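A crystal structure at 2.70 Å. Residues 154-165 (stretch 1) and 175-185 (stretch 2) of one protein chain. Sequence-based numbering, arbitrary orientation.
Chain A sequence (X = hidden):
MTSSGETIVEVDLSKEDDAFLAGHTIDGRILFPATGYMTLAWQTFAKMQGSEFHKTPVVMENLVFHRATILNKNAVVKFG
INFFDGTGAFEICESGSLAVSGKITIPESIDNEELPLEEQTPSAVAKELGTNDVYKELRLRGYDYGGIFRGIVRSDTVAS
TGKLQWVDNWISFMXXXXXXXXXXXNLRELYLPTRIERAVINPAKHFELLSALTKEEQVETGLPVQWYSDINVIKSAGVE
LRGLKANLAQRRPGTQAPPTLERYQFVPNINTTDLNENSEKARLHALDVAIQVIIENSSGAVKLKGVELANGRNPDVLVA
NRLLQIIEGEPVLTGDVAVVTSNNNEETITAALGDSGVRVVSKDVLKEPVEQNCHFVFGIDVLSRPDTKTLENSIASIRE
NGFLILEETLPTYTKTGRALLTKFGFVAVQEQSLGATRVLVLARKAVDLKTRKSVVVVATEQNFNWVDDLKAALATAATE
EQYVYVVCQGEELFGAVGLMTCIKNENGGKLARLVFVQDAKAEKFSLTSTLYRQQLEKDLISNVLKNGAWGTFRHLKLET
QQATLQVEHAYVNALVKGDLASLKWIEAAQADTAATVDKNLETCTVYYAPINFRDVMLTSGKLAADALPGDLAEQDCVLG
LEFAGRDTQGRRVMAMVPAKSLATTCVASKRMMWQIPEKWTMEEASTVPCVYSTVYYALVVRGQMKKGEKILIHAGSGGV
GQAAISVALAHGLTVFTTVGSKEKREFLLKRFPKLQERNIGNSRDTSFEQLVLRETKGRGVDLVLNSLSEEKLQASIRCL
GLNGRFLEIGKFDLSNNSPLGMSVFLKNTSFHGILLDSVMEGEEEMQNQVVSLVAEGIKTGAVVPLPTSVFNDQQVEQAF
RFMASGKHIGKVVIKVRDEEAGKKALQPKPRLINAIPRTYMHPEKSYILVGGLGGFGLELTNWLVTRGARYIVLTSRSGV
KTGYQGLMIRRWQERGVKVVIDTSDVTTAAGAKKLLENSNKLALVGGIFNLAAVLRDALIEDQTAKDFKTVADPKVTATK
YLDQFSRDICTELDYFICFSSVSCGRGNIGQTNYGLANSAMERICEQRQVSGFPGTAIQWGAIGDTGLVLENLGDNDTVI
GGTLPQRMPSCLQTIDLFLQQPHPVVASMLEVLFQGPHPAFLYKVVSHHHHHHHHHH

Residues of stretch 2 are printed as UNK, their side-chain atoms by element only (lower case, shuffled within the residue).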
# COMPACT_ATOMS: atom_id res chain seq x y z
N ARG A 154 32.68 -9.65 22.89
CA ARG A 154 32.95 -8.29 23.36
C ARG A 154 31.97 -7.25 22.82
O ARG A 154 31.46 -7.38 21.71
CB ARG A 154 34.38 -7.91 22.98
CG ARG A 154 34.88 -6.60 23.56
CD ARG A 154 36.40 -6.51 23.51
NE ARG A 154 37.05 -7.57 24.28
CZ ARG A 154 37.62 -8.65 23.76
NH1 ARG A 154 37.64 -8.86 22.45
NH2 ARG A 154 38.18 -9.55 24.57
N SER A 155 31.72 -6.22 23.62
CA SER A 155 30.91 -5.08 23.22
C SER A 155 31.25 -3.86 24.06
O SER A 155 31.54 -3.98 25.25
CB SER A 155 29.42 -5.40 23.36
OG SER A 155 28.64 -4.21 23.24
N ASP A 156 31.21 -2.68 23.45
CA ASP A 156 31.40 -1.45 24.20
C ASP A 156 30.11 -1.11 24.94
O ASP A 156 29.06 -1.71 24.69
CB ASP A 156 31.83 -0.31 23.27
CG ASP A 156 30.77 0.06 22.25
OD1 ASP A 156 29.86 -0.76 22.00
OD2 ASP A 156 30.86 1.16 21.68
N THR A 157 30.19 -0.16 25.86
CA THR A 157 29.10 0.11 26.79
C THR A 157 27.79 0.49 26.08
O THR A 157 26.71 0.25 26.61
CB THR A 157 29.47 1.23 27.79
OG1 THR A 157 28.34 1.54 28.61
CG2 THR A 157 29.91 2.49 27.06
N VAL A 158 27.89 1.07 24.89
CA VAL A 158 26.69 1.47 24.15
C VAL A 158 26.38 0.52 23.00
O VAL A 158 25.41 0.71 22.27
CB VAL A 158 26.82 2.91 23.62
CG1 VAL A 158 26.89 3.90 24.77
CG2 VAL A 158 28.03 3.05 22.69
N ALA A 159 27.21 -0.51 22.84
CA ALA A 159 27.02 -1.49 21.77
C ALA A 159 27.02 -0.81 20.40
O ALA A 159 26.13 -1.04 19.58
CB ALA A 159 25.72 -2.26 21.98
N SER A 160 28.02 0.03 20.16
CA SER A 160 28.22 0.63 18.85
C SER A 160 29.24 -0.18 18.08
O SER A 160 29.20 -0.27 16.85
CB SER A 160 28.67 2.09 18.98
OG SER A 160 29.94 2.17 19.61
N THR A 161 30.17 -0.78 18.82
CA THR A 161 31.16 -1.69 18.24
C THR A 161 31.33 -2.89 19.16
O THR A 161 31.00 -2.83 20.35
CB THR A 161 32.51 -1.00 18.01
OG1 THR A 161 33.40 -1.89 17.33
CG2 THR A 161 33.14 -0.57 19.33
N GLY A 162 31.83 -3.99 18.61
CA GLY A 162 32.05 -5.20 19.39
C GLY A 162 32.66 -6.30 18.56
O GLY A 162 33.16 -6.06 17.46
N LYS A 163 32.63 -7.52 19.09
CA LYS A 163 33.19 -8.67 18.39
C LYS A 163 32.32 -9.92 18.54
O LYS A 163 31.73 -10.15 19.59
CB LYS A 163 34.61 -8.94 18.89
CG LYS A 163 35.60 -7.85 18.52
CD LYS A 163 36.89 -8.41 17.93
CE LYS A 163 37.60 -7.37 17.08
NZ LYS A 163 37.85 -6.11 17.82
N LEU A 164 32.25 -10.70 17.47
CA LEU A 164 31.47 -11.94 17.45
C LEU A 164 32.37 -13.11 17.06
O LEU A 164 33.17 -12.99 16.13
CB LEU A 164 30.30 -11.82 16.48
CG LEU A 164 29.55 -10.48 16.47
CD1 LEU A 164 28.56 -10.42 15.33
CD2 LEU A 164 28.85 -10.26 17.80
N GLN A 165 32.24 -14.23 17.75
CA GLN A 165 33.07 -15.39 17.46
C GLN A 165 32.52 -16.13 16.24
O GLN A 165 31.38 -15.92 15.83
CB GLN A 165 33.14 -16.33 18.66
CG GLN A 165 31.81 -16.90 19.11
CD GLN A 165 31.94 -17.76 20.36
OE1 GLN A 165 32.75 -17.47 21.24
NE2 GLN A 165 31.14 -18.81 20.44
N UNK A 175 22.68 -14.62 14.32
CA UNK A 175 21.84 -14.36 15.49
C UNK A 175 22.53 -13.41 16.46
O UNK A 175 21.90 -12.49 16.98
o UNK A 175 20.78 -15.96 18.46
c UNK A 175 20.52 -15.45 17.36
c UNK A 175 21.49 -15.67 16.21
o UNK A 175 19.49 -14.77 17.16
N UNK A 176 23.82 -13.62 16.71
CA UNK A 176 24.56 -12.76 17.62
C UNK A 176 24.61 -11.32 17.10
O UNK A 176 24.75 -10.38 17.88
c UNK A 176 26.00 -13.27 17.86
c UNK A 176 25.97 -14.59 18.62
o UNK A 176 26.67 -13.46 16.61
N UNK A 177 24.50 -11.16 15.79
CA UNK A 177 24.39 -9.83 15.20
C UNK A 177 23.08 -9.16 15.63
O UNK A 177 23.03 -7.96 15.87
c UNK A 177 24.47 -9.89 13.67
c UNK A 177 25.76 -8.68 10.98
c UNK A 177 25.79 -10.43 13.14
s UNK A 177 25.87 -10.43 11.33
N UNK A 178 22.01 -9.95 15.72
CA UNK A 178 20.73 -9.44 16.18
C UNK A 178 20.76 -9.18 17.68
O UNK A 178 20.19 -8.20 18.16
c UNK A 178 19.59 -10.41 15.84
c UNK A 178 19.46 -10.84 14.38
c UNK A 178 19.51 -9.65 13.44
c UNK A 178 18.18 -11.64 14.18
N UNK A 179 21.41 -10.07 18.41
CA UNK A 179 21.60 -9.89 19.84
C UNK A 179 22.30 -8.55 20.08
O UNK A 179 21.92 -7.78 20.96
c UNK A 179 21.80 -12.40 20.31
c UNK A 179 22.42 -11.02 20.45
c UNK A 179 22.69 -13.48 20.88
o UNK A 179 23.73 -13.19 21.49
n UNK A 179 22.30 -14.73 20.69
N UNK A 180 23.33 -8.30 19.28
CA UNK A 180 24.14 -7.11 19.44
C UNK A 180 23.33 -5.83 19.24
O UNK A 180 23.53 -4.84 19.94
c UNK A 180 25.32 -7.14 18.47
c UNK A 180 27.23 -6.01 19.62
c UNK A 180 27.99 -3.85 18.96
c UNK A 180 26.26 -5.98 18.64
c UNK A 180 28.09 -4.95 19.78
c UNK A 180 26.16 -4.87 17.82
c UNK A 180 27.02 -3.81 17.98
N UNK A 181 22.42 -5.86 18.28
CA UNK A 181 21.56 -4.72 17.99
C UNK A 181 20.58 -4.48 19.13
O UNK A 181 20.19 -3.34 19.40
c UNK A 181 20.81 -4.94 16.68
o UNK A 181 20.03 -3.81 16.34
N UNK A 182 20.18 -5.55 19.80
CA UNK A 182 19.21 -5.46 20.88
C UNK A 182 19.86 -4.84 22.11
O UNK A 182 19.19 -4.21 22.93
c UNK A 182 18.60 -6.85 21.19
c UNK A 182 17.82 -6.83 22.50
c UNK A 182 17.33 -8.76 20.06
c UNK A 182 17.69 -7.28 20.04
N UNK A 183 21.18 -5.02 22.24
CA UNK A 183 21.92 -4.46 23.37
C UNK A 183 21.78 -2.94 23.44
O UNK A 183 21.58 -2.37 24.51
c UNK A 183 25.44 -6.10 23.85
c UNK A 183 23.51 -6.14 25.44
c UNK A 183 23.93 -6.07 23.97
c UNK A 183 23.40 -4.81 23.28
N UNK A 184 21.89 -2.30 22.28
CA UNK A 184 21.87 -0.84 22.21
C UNK A 184 20.51 -0.26 22.61
O UNK A 184 20.42 0.91 22.98
o UNK A 184 21.39 -0.99 19.83
c UNK A 184 22.24 -0.39 20.79
N UNK A 185 19.46 -1.08 22.53
CA UNK A 185 18.13 -0.62 22.90
C UNK A 185 18.07 -0.26 24.38
O UNK A 185 18.55 -1.01 25.23
c UNK A 185 17.08 -1.69 22.57
c UNK A 185 16.79 -1.81 21.08
c UNK A 185 15.22 -2.80 19.38
n UNK A 185 14.36 -1.60 19.17
c UNK A 185 15.75 -2.88 20.80
O HOH W 1 28.84 -15.54 16.98

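Position 175 has four side-chain atoms: two carbons, the second carrying two oxygens. It lies out of reach of stretch 1. A carboxylate on a single CH2 is Asp-175.

Position 176 has three side-chain atoms: CB carries one oxygen and one carbon. Its CA-to-CB bond points toward stretch 1. Its oxygen lies 3.8 Å from Leu-164 CD1. Branching at CB with one hydroxyl gives Thr-176. A water donates to Thr-176 OG1 at 3.0 Å and to Gln-165 O at 2.8 Å, so it bridges the two stretches.

Position 177 is an unbranched chain of two carbons, a sulfur and a carbon. Its CA-to-CB bond points sideways, yet its second carbon lies 3.5 Å from Leu-164 CD1. The thioether identifies Met-177.

Position 178 has four carbons, forked at the second, and is out of reach of stretch 1. This is Leu-178.

Position 179 has three carbons, the third carrying one oxygen and one nitrogen. It too is out of reach. The terminal amide after two CH2 groups makes it Gln-179. Gln-179 NE2 donates to Asp-175 OD2 at 3.0 Å, one helical turn back, though the position of Asp-175 OD2 is less certain.

Position 180 has one carbon followed by a ring of six carbons, with no oxygen on it. Its CA-to-CB bond points toward stretch 1. The ring meets Ser-155, Ala-159, Thr-161 and Gly-162. This is Phe-180. Ala-159 CB lies over one ring face, 4.1 Å from Phe-180 CZ. At the edge, Thr-161 O is 3.5 Å from Phe-180 CZ. Ala-159 O comes within 3.3 Å of Phe-180 CE2, and Ser-155 OG within 3.6 Å of Phe-180 CE1. Gly-162 has no side chain. An ideal CB there would clash both with Phe-180 CE1, at 2.8 Å, and with Arg-154 O, at 2.5 Å.

Position 181 has one carbon and one oxygen. Its CA-to-CB bond points away from stretch 1. It is Ser-181.

Position 182 has four carbons, forked at the first, with one arm two carbons long. Its CA-to-CB bond also points away. This is Ile-182.

Position 183 has four carbons, forked at the second. Its CA-to-CB bond points toward stretch 1. Its CB is 3.7 Å from Ala-159 CB. The fork identifies Leu-183. Leu-183 CD1 lies 3.8 Å from Ser-155 OG.

Position 184 has one carbon and one oxygen. Its CB is 3.7 Å from Val-158 O. This is Ser-184. Ser-184 OG donates to Ser-181 O at 2.7 Å.

Position 185 has four carbons in a row ending in nitrogen. Its CA-to-CB bond points away. It is Lys-185.

The contact is mainly packing, with no direct hydrogen bond across it. The helix and strand 161-164 run nearly antiparallel, at 154°. Leu-164 meets Thr-176 and Met-177, while Ala-159 meets Leu-183 and Ser-184. Phe-180 packs between these ends. Asp-156 OD1 ties the turn to the residues that follow it, accepting from Ser-160 N at 2.7 Å and Thr-161 N at 3.2 Å.

Stretch 2 (175-185) DTMLQFSILSK
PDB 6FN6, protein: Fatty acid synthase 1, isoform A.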